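Local structure of 4-alpha-glucanotransferase (5B68) at residues 235-240 against 386-391; 239-244 against 443-448; 314-319 against 359-364; 399-404 against 428-433. The protein is a bacterial amylomaltase, also called disproportionating enzyme, which joins an N-terminal beta-sandwich domain to a TIM-barrel domain. All blocks are in the same frame, centred on the assembly; numbering follows the deposited sequence.

Interaction 1. Residues 235-240 against 386-391; sequences YLPTTR and DLAVGV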
# COMPACT_ATOMS: atom_id res chain seq x y z
N TYR A 235 -3.35 -4.19 -6.87
CA TYR A 235 -3.85 -4.14 -5.52
C TYR A 235 -4.21 -5.55 -5.03
O TYR A 235 -4.70 -5.70 -3.92
CB TYR A 235 -5.03 -3.14 -5.39
CG TYR A 235 -4.59 -1.66 -5.53
CD1 TYR A 235 -4.08 -0.97 -4.45
CD2 TYR A 235 -4.65 -0.99 -6.80
CE1 TYR A 235 -3.61 0.35 -4.56
CE2 TYR A 235 -4.19 0.31 -6.93
CZ TYR A 235 -3.69 0.98 -5.83
OH TYR A 235 -3.28 2.30 -5.96
N LEU A 236 -3.91 -6.59 -5.78
CA LEU A 236 -4.02 -7.96 -5.21
C LEU A 236 -2.78 -8.75 -5.53
O LEU A 236 -2.83 -9.74 -6.26
CB LEU A 236 -5.31 -8.65 -5.68
CG LEU A 236 -5.78 -9.79 -4.76
CD1 LEU A 236 -6.11 -9.30 -3.35
CD2 LEU A 236 -7.02 -10.40 -5.37
N PRO A 237 -1.66 -8.33 -4.94
CA PRO A 237 -0.37 -8.99 -5.22
C PRO A 237 -0.24 -10.23 -4.36
O PRO A 237 -1.10 -10.49 -3.51
CB PRO A 237 0.62 -7.94 -4.78
CG PRO A 237 -0.06 -7.31 -3.58
CD PRO A 237 -1.48 -7.16 -4.05
N THR A 238 0.83 -10.96 -4.59
CA THR A 238 1.11 -12.23 -3.83
C THR A 238 1.91 -11.94 -2.57
O THR A 238 1.90 -12.74 -1.61
CB THR A 238 1.80 -13.29 -4.76
OG1 THR A 238 1.45 -14.63 -4.32
CG2 THR A 238 3.25 -13.13 -4.79
N THR A 239 2.52 -10.77 -2.50
CA THR A 239 3.34 -10.37 -1.35
C THR A 239 3.23 -8.84 -1.38
O THR A 239 2.94 -8.27 -2.46
CB THR A 239 4.80 -10.84 -1.50
OG1 THR A 239 5.64 -10.37 -0.43
CG2 THR A 239 5.49 -10.43 -2.87
N ARG A 240 3.48 -8.18 -0.26
CA ARG A 240 3.68 -6.75 -0.27
C ARG A 240 5.16 -6.37 -0.07
O ARG A 240 5.54 -5.18 0.04
CB ARG A 240 2.80 -6.09 0.79
CG ARG A 240 1.35 -6.23 0.41
CD ARG A 240 0.48 -5.39 1.26
NE ARG A 240 0.53 -5.72 2.69
CZ ARG A 240 0.25 -4.84 3.65
NH1 ARG A 240 0.28 -5.25 4.93
NH2 ARG A 240 -0.07 -3.56 3.34
N ASP A 386 3.50 3.13 -3.86
CA ASP A 386 2.14 2.92 -3.33
C ASP A 386 2.09 1.52 -2.70
O ASP A 386 2.52 0.58 -3.33
CB ASP A 386 1.12 3.03 -4.47
CG ASP A 386 -0.35 3.06 -4.02
OD1 ASP A 386 -0.73 2.72 -2.89
OD2 ASP A 386 -1.18 3.34 -4.86
N LEU A 387 1.53 1.43 -1.49
CA LEU A 387 1.44 0.15 -0.71
C LEU A 387 0.03 -0.31 -0.75
O LEU A 387 -0.86 0.35 -0.21
CB LEU A 387 1.88 0.40 0.71
CG LEU A 387 1.83 -0.77 1.73
CD1 LEU A 387 2.66 -1.96 1.25
CD2 LEU A 387 2.27 -0.23 3.08
N ALA A 388 -0.23 -1.44 -1.41
CA ALA A 388 -1.49 -2.06 -1.39
C ALA A 388 -1.90 -2.43 0.08
O ALA A 388 -1.01 -2.57 0.94
CB ALA A 388 -1.40 -3.30 -2.27
N VAL A 389 -3.17 -2.60 0.34
CA VAL A 389 -3.69 -2.95 1.67
C VAL A 389 -3.34 -4.39 2.09
O VAL A 389 -3.26 -4.70 3.27
CB VAL A 389 -5.25 -2.87 1.80
CG1 VAL A 389 -5.57 -2.75 3.29
CG2 VAL A 389 -5.81 -1.72 1.08
N GLY A 390 -3.24 -5.26 1.11
CA GLY A 390 -3.14 -6.67 1.44
C GLY A 390 -2.81 -7.53 0.26
O GLY A 390 -2.45 -7.07 -0.79
N VAL A 391 -2.89 -8.82 0.50
CA VAL A 391 -2.31 -9.81 -0.44
C VAL A 391 -3.36 -10.81 -0.85
O VAL A 391 -4.36 -10.97 -0.18
CB VAL A 391 -1.10 -10.56 0.15
CG1 VAL A 391 0.03 -9.60 0.52
CG2 VAL A 391 -1.48 -11.44 1.36
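At the C-terminal end of the TIM-barrel strands, Tyr235 and Arg240 fasten the loop after strand 215-218 to the end of the adjacent strand 382-387 and to the turn that follows it. The Tyr235 and Asp386 side chains cross at about a right angle. The phenol OH donates to Asp386 OD2 over 2.6 Å, on the syn side but somewhat above the carboxylate plane. Behind the hydroxyl, Tyr235 CD1 rests 4.2 Å from Ala388 CB, a methyl that Pro237 CD also approaches. Further along the loop, Arg240 CG packs 3.6 Å from Val391 CG1. The arginine chain then bends, with chi3 at -61° turning NE, and NH2 donates to Ala388 O over 2.8 Å in the carbonyl plane. Val389 O sits 3.4 Å above the guanidinium plane, toward its rim, with an angle to NH2 too poor for a hydrogen bond. Pro237 O receives a CA-H...O contact from Val391 CA. The guanidinium is bonded to Ala388 O at its edge and has Val389 O over one face, which may add a favourable electrostatic term. This is consistent with charge fixing a turn whose Val389 N and Gly390 O are buried without a partner.

Interaction 2. Residues 239-244 against 443-448; sequences TRRFIN and WRNLLR. With SO4 (sulfate ion), chain K; SO4 (sulfate ion), chain F.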
# COMPACT_ATOMS: atom_id res chain seq x y z
N THR A 239 2.52 -10.77 -2.50
CA THR A 239 3.34 -10.37 -1.35
C THR A 239 3.23 -8.84 -1.38
O THR A 239 2.94 -8.27 -2.46
CB THR A 239 4.80 -10.84 -1.50
OG1 THR A 239 5.64 -10.37 -0.43
CG2 THR A 239 5.49 -10.43 -2.87
N ARG A 240 3.48 -8.18 -0.26
CA ARG A 240 3.68 -6.75 -0.27
C ARG A 240 5.16 -6.37 -0.07
O ARG A 240 5.54 -5.18 0.04
CB ARG A 240 2.80 -6.09 0.79
CG ARG A 240 1.35 -6.23 0.41
CD ARG A 240 0.48 -5.39 1.26
NE ARG A 240 0.53 -5.72 2.69
CZ ARG A 240 0.25 -4.84 3.65
NH1 ARG A 240 0.28 -5.25 4.93
NH2 ARG A 240 -0.07 -3.56 3.34
N ARG A 241 6.03 -7.34 -0.03
CA ARG A 241 7.43 -7.06 0.18
C ARG A 241 8.21 -7.08 -1.13
O ARG A 241 8.87 -6.14 -1.46
CB ARG A 241 8.03 -8.09 1.10
CG ARG A 241 9.49 -7.87 1.41
CD ARG A 241 10.08 -8.73 2.50
NE ARG A 241 11.51 -8.62 2.48
CZ ARG A 241 12.34 -9.35 3.24
NH1 ARG A 241 13.63 -9.24 3.02
NH2 ARG A 241 11.87 -10.20 4.19
N PHE A 242 8.15 -8.20 -1.82
CA PHE A 242 8.91 -8.38 -3.03
C PHE A 242 8.28 -7.78 -4.26
O PHE A 242 7.14 -7.41 -4.24
CB PHE A 242 9.29 -9.84 -3.18
CG PHE A 242 10.05 -10.34 -2.01
CD1 PHE A 242 11.37 -10.03 -1.87
CD2 PHE A 242 9.41 -11.03 -1.02
CE1 PHE A 242 12.06 -10.45 -0.77
CE2 PHE A 242 10.10 -11.45 0.09
CZ PHE A 242 11.43 -11.16 0.20
N ILE A 243 9.07 -7.66 -5.32
CA ILE A 243 8.74 -6.81 -6.47
C ILE A 243 8.41 -7.65 -7.70
O ILE A 243 9.02 -8.71 -7.91
CB ILE A 243 9.94 -5.93 -6.81
CG1 ILE A 243 10.44 -5.12 -5.59
CG2 ILE A 243 9.68 -5.01 -8.01
CD1 ILE A 243 9.43 -4.18 -5.01
N ASN A 244 7.49 -7.15 -8.53
CA ASN A 244 7.01 -7.91 -9.71
C ASN A 244 8.12 -7.89 -10.78
O ASN A 244 8.44 -6.86 -11.33
CB ASN A 244 5.72 -7.30 -10.25
CG ASN A 244 5.02 -8.20 -11.21
OD1 ASN A 244 5.65 -9.04 -11.83
ND2 ASN A 244 3.70 -8.06 -11.33
N TRP A 443 5.97 -6.49 9.08
CA TRP A 443 5.51 -5.11 8.72
C TRP A 443 6.77 -4.25 8.44
O TRP A 443 6.87 -3.55 7.40
CB TRP A 443 4.70 -4.54 9.87
CG TRP A 443 4.20 -3.14 9.73
CD1 TRP A 443 4.24 -2.20 10.68
CD2 TRP A 443 3.44 -2.58 8.65
NE1 TRP A 443 3.67 -1.04 10.24
CE2 TRP A 443 3.11 -1.26 9.03
CE3 TRP A 443 3.01 -3.05 7.41
CZ2 TRP A 443 2.41 -0.39 8.19
CZ3 TRP A 443 2.34 -2.22 6.58
CH2 TRP A 443 2.01 -0.88 6.98
N ARG A 444 7.78 -4.29 9.35
CA ARG A 444 9.03 -3.65 9.09
C ARG A 444 9.65 -4.02 7.72
O ARG A 444 10.09 -3.14 6.97
CB ARG A 444 10.11 -4.02 10.16
CG ARG A 444 11.42 -3.28 9.91
CD ARG A 444 12.51 -3.77 10.86
NE ARG A 444 12.99 -5.06 10.46
CZ ARG A 444 13.90 -5.79 11.13
NH1 ARG A 444 14.40 -5.33 12.27
NH2 ARG A 444 14.26 -7.02 10.70
N ASN A 445 9.71 -5.32 7.43
CA ASN A 445 10.46 -5.76 6.27
C ASN A 445 9.77 -5.35 4.95
O ASN A 445 10.49 -4.93 4.00
CB ASN A 445 10.67 -7.27 6.33
CG ASN A 445 11.69 -7.67 7.41
OD1 ASN A 445 12.34 -6.84 8.00
ND2 ASN A 445 11.85 -8.94 7.59
N LEU A 446 8.44 -5.44 4.89
CA LEU A 446 7.75 -5.00 3.67
C LEU A 446 7.94 -3.47 3.49
O LEU A 446 8.29 -3.00 2.38
CB LEU A 446 6.34 -5.46 3.62
CG LEU A 446 5.28 -4.71 4.40
CD1 LEU A 446 4.71 -3.49 3.68
CD2 LEU A 446 4.20 -5.66 4.74
N LEU A 447 7.83 -2.71 4.59
CA LEU A 447 8.03 -1.29 4.50
C LEU A 447 9.43 -0.91 4.07
O LEU A 447 9.65 0.04 3.24
CB LEU A 447 7.67 -0.58 5.82
CG LEU A 447 6.23 -0.54 6.24
CD1 LEU A 447 6.03 -0.11 7.71
CD2 LEU A 447 5.48 0.41 5.30
N ARG A 448 10.43 -1.54 4.69
CA ARG A 448 11.75 -1.19 4.34
C ARG A 448 12.06 -1.44 2.82
O ARG A 448 12.75 -0.67 2.20
CB ARG A 448 12.73 -1.99 5.20
CG ARG A 448 14.14 -1.63 4.96
CD ARG A 448 15.00 -2.00 6.11
NE ARG A 448 14.61 -1.34 7.35
CZ ARG A 448 15.29 -1.46 8.47
NH1 ARG A 448 16.39 -2.22 8.50
NH2 ARG A 448 14.89 -0.85 9.59
S SO4 K . 16.56 -7.94 13.49
O1 SO4 K . 18.01 -7.94 13.82
O2 SO4 K . 15.83 -9.02 14.20
O3 SO4 K . 15.94 -6.64 13.90
O4 SO4 K . 16.50 -8.21 12.03
S SO4 F . 19.44 -2.31 5.62
O1 SO4 F . 20.51 -3.28 5.98
O2 SO4 F . 19.40 -1.19 6.58
O3 SO4 F . 18.15 -3.07 5.61
O4 SO4 F . 19.82 -1.69 4.35
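Arg241 and Asn445 lie side by side and point the same way, the arginine chain extended from CG to NE. Their guanidinium and amide planes stand 62° apart, with Asn445 CB over one guanidinium face. Arg241 NH2 comes within 3.6 Å of Asn445 ND2, yet no hydrogen bond crosses between the two segments. The charge of Arg241 is met elsewhere, by a salt bridge from NH1 to Glu320. Its aliphatic part is also used, since Arg241 CG sits 3.8 Å above the centre of the Phe242 ring.

Leu446 touches both arginines. Its chi1 of 80° sets CG between the backbone N and the carbonyl carbon, and CD2 beyond it lies over one face of the Arg240 guanidinium, 3.9 Å from NH1. Trp443 CZ3 approaches that same NH1 to 4.0 Å, the indole and guanidinium planes being only 28° apart. That guanidinium is hydrogen-bonded through NH2 to Ala388 O. Closer to the backbone, Leu446 CB touches Arg240 O at 3.7 Å and also meets Arg241 CB. Asn445 OD1 accepts from Arg444 NE over 3.1 Å, and Arg444 grips a sulfate ion, probably from the crystallisation liquor, with NH1 to O3 and NH2 to O4.

Helix 441-452 packs on Leu387 of strand 382-387 through Trp443, Leu446 and Leu447, and on helix 487-500 through Trp443 and Leu447; on the loop side, Ile243 touches helix 349-376.

Interaction 3. Residues 314-319 against 359-364; sequences VSFVQR and LQWLCD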
# COMPACT_ATOMS: atom_id res chain seq x y z
N VAL A 314 25.59 -11.27 -3.90
CA VAL A 314 25.69 -11.93 -2.60
C VAL A 314 25.37 -10.96 -1.45
O VAL A 314 24.77 -11.33 -0.48
CB VAL A 314 27.11 -12.49 -2.44
CG1 VAL A 314 27.45 -12.76 -0.95
CG2 VAL A 314 27.24 -13.75 -3.33
N SER A 315 25.80 -9.74 -1.57
CA SER A 315 25.50 -8.68 -0.61
C SER A 315 23.94 -8.42 -0.48
O SER A 315 23.40 -8.36 0.62
CB SER A 315 26.25 -7.42 -1.02
OG SER A 315 26.00 -6.38 -0.10
N PHE A 316 23.26 -8.34 -1.61
CA PHE A 316 21.81 -8.26 -1.63
C PHE A 316 21.19 -9.45 -0.93
O PHE A 316 20.29 -9.26 -0.09
CB PHE A 316 21.28 -8.19 -3.08
CG PHE A 316 19.79 -8.31 -3.20
CD1 PHE A 316 18.99 -7.19 -3.01
CD2 PHE A 316 19.19 -9.53 -3.57
CE1 PHE A 316 17.62 -7.27 -3.19
CE2 PHE A 316 17.82 -9.61 -3.71
CZ PHE A 316 17.03 -8.48 -3.51
N VAL A 317 21.63 -10.68 -1.25
CA VAL A 317 20.97 -11.87 -0.68
C VAL A 317 21.13 -11.87 0.87
O VAL A 317 20.19 -12.22 1.58
CB VAL A 317 21.52 -13.16 -1.32
CG1 VAL A 317 21.09 -14.40 -0.55
CG2 VAL A 317 21.00 -13.27 -2.77
N GLN A 318 22.31 -11.47 1.34
CA GLN A 318 22.60 -11.41 2.78
C GLN A 318 21.69 -10.41 3.40
O GLN A 318 21.12 -10.69 4.46
CB GLN A 318 24.04 -10.95 3.15
CG GLN A 318 25.08 -12.05 3.30
CD GLN A 318 24.90 -12.96 4.54
OE1 GLN A 318 23.84 -13.01 5.17
NE2 GLN A 318 25.97 -13.70 4.88
N ARG A 319 21.57 -9.25 2.74
CA ARG A 319 20.74 -8.18 3.30
C ARG A 319 19.29 -8.63 3.48
O ARG A 319 18.67 -8.27 4.51
CB ARG A 319 20.85 -6.91 2.43
CG ARG A 319 20.16 -5.66 2.99
CD ARG A 319 20.14 -4.54 1.98
NE ARG A 319 19.18 -4.82 0.87
CZ ARG A 319 19.14 -4.19 -0.29
NH1 ARG A 319 18.19 -4.47 -1.19
NH2 ARG A 319 19.95 -3.17 -0.52
N LEU A 359 16.04 -12.72 -9.64
CA LEU A 359 15.04 -11.75 -10.17
C LEU A 359 14.78 -10.58 -9.20
O LEU A 359 14.69 -9.45 -9.64
CB LEU A 359 13.70 -12.39 -10.42
CG LEU A 359 13.70 -13.43 -11.55
CD1 LEU A 359 12.31 -13.97 -11.84
CD2 LEU A 359 14.34 -12.86 -12.81
N GLN A 360 14.69 -10.86 -7.89
CA GLN A 360 14.57 -9.76 -6.92
C GLN A 360 15.76 -8.85 -6.90
O GLN A 360 15.59 -7.64 -6.73
CB GLN A 360 14.22 -10.32 -5.53
CG GLN A 360 12.89 -11.00 -5.49
CD GLN A 360 11.81 -10.04 -5.87
OE1 GLN A 360 11.69 -8.95 -5.28
NE2 GLN A 360 10.99 -10.42 -6.83
N TRP A 361 16.98 -9.38 -7.06
CA TRP A 361 18.19 -8.56 -7.08
C TRP A 361 18.15 -7.61 -8.32
O TRP A 361 18.46 -6.39 -8.22
CB TRP A 361 19.47 -9.47 -7.10
CG TRP A 361 20.71 -8.74 -7.29
CD1 TRP A 361 21.26 -7.76 -6.49
CD2 TRP A 361 21.65 -8.94 -8.36
NE1 TRP A 361 22.44 -7.33 -6.99
CE2 TRP A 361 22.74 -8.09 -8.11
CE3 TRP A 361 21.67 -9.79 -9.48
CZ2 TRP A 361 23.83 -8.00 -8.99
CZ3 TRP A 361 22.79 -9.75 -10.30
CH2 TRP A 361 23.81 -8.83 -10.08
N LEU A 362 17.67 -8.13 -9.45
CA LEU A 362 17.55 -7.34 -10.66
C LEU A 362 16.51 -6.24 -10.44
O LEU A 362 16.74 -5.08 -10.89
CB LEU A 362 17.08 -8.20 -11.84
CG LEU A 362 18.13 -9.30 -12.25
CD1 LEU A 362 17.47 -10.04 -13.36
CD2 LEU A 362 19.49 -8.83 -12.67
N CYS A 363 15.39 -6.60 -9.83
CA CYS A 363 14.33 -5.59 -9.56
C CYS A 363 14.94 -4.51 -8.65
O CYS A 363 14.73 -3.29 -8.86
CB CYS A 363 13.13 -6.22 -8.88
SG CYS A 363 12.11 -7.24 -9.90
N ASP A 364 15.70 -4.93 -7.63
CA ASP A 364 16.35 -3.98 -6.73
C ASP A 364 17.25 -3.01 -7.47
O ASP A 364 17.20 -1.78 -7.25
CB ASP A 364 17.16 -4.72 -5.63
CG ASP A 364 17.86 -3.76 -4.66
OD1 ASP A 364 17.22 -3.37 -3.68
OD2 ASP A 364 18.98 -3.34 -4.87
O HOH W 1 20.01 -1.98 -3.13
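Phe316 of helix 307-338 presses into helix 349-376 at Gln360, Trp361 and Asp364. Both helices lie in the largely helical part of the chain between barrel strands 215-218 and 382-387. The two short segments pack almost perpendicularly, with axes 10.1 Å apart at closest approach and N-to-C directions 101° from each other.

Phe316 is the main side chain that helix 307-338 contributes. Its CB meets the indole first, 3.4 Å from Trp361 CD1, and CG, anti to the backbone N (chi1 171°), stays beside that same atom. Further out, CD2 touches Trp361 CB at 3.5 Å and CE2 lies against the tryptophan backbone, while CE1, across the ring, comes to 3.6 Å from Asp364 CB. At the tip, CZ reaches the backbone oxygen of Gln360, also 3.6 Å away. Trp361 CA is over the ring face, a CH-pi contact with 3.7 Å to the Phe316 centroid, while the two aromatic planes meet obliquely at 49°.

One turn further along, the contact becomes polar. Arg319 and Asp364 reach toward each other tip to tip, and NH1 forms a salt bridge to OD1 of 2.9 Å, in the plane of the guanidinium but from above the carboxylate. Asp364 OD1 has a second partner in His453 NE2, so one oxygen serves two donors. The other Arg319 terminal nitrogen, NH2, donates to a water molecule 2.9 Å away.

Interaction 4. Residues 399-404 against 428-433; sequences QNLSHV and PPWHPV
Two first torsions set the roots of the groups that Val404 and Trp430 bring together. In Val404 (chi1 -64°) CG1 is anti to the carbonyl carbon and CG2 takes the place between backbone N and carbonyl carbon. In Trp430 (chi1 -68°) CG lies beside the backbone N. The two side chains lie side by side, pointing the same way, and Val404 CG2 touches Trp430 CZ3 at 3.7 Å. Leu401 CD1 adds a looser contact with the same indole atom, 4.2 Å off.

The backbone makes the polar link. His431 N donates to Val404 O over 2.8 Å, with an angle of 174° at the hydrogen. That oxygen has other close neighbours. Trp430 CA gives it a CA-H...O contact of 3.5 Å, and Trp430 CE3 lies 3.6 Å away, the oxygen being at the edge of the indole in its plane. A single carbonyl thus gathers the backbone and the ring edge of the opposing loop. Val404 is itself placed by a backbone bond from its N to Leu401 O, in the chain just beyond helix 396-400.

Beyond the contact, Trp430 packs on Pro442, Leu446 and Arg240, and Pro428 O is hydrogen-bonded to a glycerol, probably from the crystallisation liquor. Both segments belong to the excursion between barrel strands 382-387 and 456-459, an example of the elaborated beta-to-alpha loops of TIM-barrel enzymes.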
# COMPACT_ATOMS: atom_id res chain seq x y z
N GLN A 399 1.11 -18.00 2.59
CA GLN A 399 1.84 -19.18 3.07
C GLN A 399 2.97 -18.81 4.05
O GLN A 399 3.00 -19.35 5.19
CB GLN A 399 2.43 -20.02 1.90
CG GLN A 399 3.45 -21.07 2.37
CD GLN A 399 4.08 -21.82 1.23
OE1 GLN A 399 5.28 -21.68 0.97
NE2 GLN A 399 3.26 -22.54 0.47
N ASN A 400 3.90 -17.97 3.61
CA ASN A 400 5.13 -17.67 4.36
C ASN A 400 4.91 -16.84 5.63
O ASN A 400 5.72 -16.94 6.58
CB ASN A 400 6.15 -16.99 3.47
CG ASN A 400 6.65 -17.90 2.37
OD1 ASN A 400 6.89 -19.10 2.58
ND2 ASN A 400 6.86 -17.32 1.20
N LEU A 401 3.83 -16.06 5.65
CA LEU A 401 3.50 -15.26 6.78
C LEU A 401 2.30 -15.78 7.50
O LEU A 401 1.70 -15.02 8.33
CB LEU A 401 3.30 -13.77 6.40
CG LEU A 401 4.42 -13.01 5.72
CD1 LEU A 401 4.01 -11.55 5.55
CD2 LEU A 401 5.66 -13.07 6.54
N SER A 402 1.93 -17.06 7.28
CA SER A 402 0.70 -17.61 7.87
C SER A 402 0.57 -17.40 9.36
O SER A 402 -0.50 -17.22 9.88
CB SER A 402 0.52 -19.13 7.55
OG SER A 402 1.65 -19.89 7.99
N HIS A 403 1.70 -17.49 10.01
CA HIS A 403 1.83 -17.42 11.49
C HIS A 403 1.52 -16.03 12.07
O HIS A 403 1.39 -15.88 13.31
CB HIS A 403 3.26 -17.89 11.86
CG HIS A 403 4.38 -17.10 11.23
ND1 HIS A 403 5.19 -16.22 11.94
CD2 HIS A 403 4.85 -17.06 9.95
CE1 HIS A 403 6.08 -15.66 11.14
NE2 HIS A 403 5.88 -16.15 9.93
N VAL A 404 1.42 -15.00 11.20
CA VAL A 404 1.00 -13.69 11.61
C VAL A 404 -0.27 -13.20 10.87
O VAL A 404 -0.57 -12.02 10.94
CB VAL A 404 2.14 -12.64 11.51
CG1 VAL A 404 3.30 -12.96 12.45
CG2 VAL A 404 2.64 -12.43 10.09
N PRO A 428 -6.27 -11.76 3.46
CA PRO A 428 -6.22 -12.19 4.86
C PRO A 428 -5.62 -11.11 5.75
O PRO A 428 -4.59 -10.54 5.40
CB PRO A 428 -5.33 -13.44 4.79
CG PRO A 428 -4.39 -13.19 3.68
CD PRO A 428 -5.19 -12.36 2.68
N PRO A 429 -6.25 -10.79 6.88
CA PRO A 429 -5.69 -9.70 7.67
C PRO A 429 -4.53 -10.17 8.51
O PRO A 429 -4.43 -11.32 8.86
CB PRO A 429 -6.84 -9.30 8.55
CG PRO A 429 -7.66 -10.54 8.72
CD PRO A 429 -7.55 -11.23 7.41
N TRP A 430 -3.76 -9.22 8.99
CA TRP A 430 -2.79 -9.52 10.02
C TRP A 430 -3.56 -10.06 11.23
O TRP A 430 -4.67 -9.68 11.49
CB TRP A 430 -2.11 -8.26 10.52
CG TRP A 430 -1.21 -7.52 9.61
CD1 TRP A 430 -1.32 -6.22 9.26
CD2 TRP A 430 0.01 -7.98 9.02
NE1 TRP A 430 -0.28 -5.84 8.46
CE2 TRP A 430 0.55 -6.90 8.30
CE3 TRP A 430 0.68 -9.19 9.02
CZ2 TRP A 430 1.73 -7.02 7.59
CZ3 TRP A 430 1.84 -9.30 8.31
CH2 TRP A 430 2.36 -8.22 7.61
N HIS A 431 -2.93 -10.96 11.96
CA HIS A 431 -3.41 -11.32 13.26
C HIS A 431 -2.87 -10.24 14.23
O HIS A 431 -1.65 -10.09 14.34
CB HIS A 431 -2.85 -12.72 13.63
CG HIS A 431 -3.41 -13.22 14.92
ND1 HIS A 431 -4.22 -14.33 15.03
CD2 HIS A 431 -3.35 -12.69 16.15
CE1 HIS A 431 -4.62 -14.45 16.28
NE2 HIS A 431 -4.07 -13.49 16.99
N PRO A 432 -3.77 -9.47 14.90
CA PRO A 432 -3.30 -8.37 15.74
C PRO A 432 -2.31 -8.73 16.87
O PRO A 432 -1.49 -7.87 17.22
CB PRO A 432 -4.55 -7.81 16.37
CG PRO A 432 -5.68 -8.28 15.47
CD PRO A 432 -5.22 -9.51 14.76
N VAL A 433 -2.48 -9.88 17.50
CA VAL A 433 -1.52 -10.33 18.55
C VAL A 433 -0.29 -10.99 18.02
O VAL A 433 0.84 -10.71 18.46
CB VAL A 433 -2.21 -11.24 19.62
CG1 VAL A 433 -1.22 -11.71 20.69
CG2 VAL A 433 -3.40 -10.52 20.22

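Overall arrangement
Interactions 1 and 2 share Thr239 and Arg240, and their centres lie about 9 Å apart; Leu387 CD1 meets Leu446 CD1 at 3.5 Å between them. Interaction 4, centred about 14 Å from each, joins the same cluster where Trp430 CZ2 comes 3.5 Å from Arg240 NH1. The centre of interaction 3 is about 20 Å from that of interaction 1 but about 13 Å from that of interaction 2, and Gln360 NE2 reaches Ile243 O (2.8 Å, probably a hydrogen bond). Glycerol at Arg240 NE and at Pro428 O and BTB near Val389, all probably from the crystallisation liquor, are consistent with a pocket at the C-terminal strand ends, where TIM-barrel enzymes have their active sites.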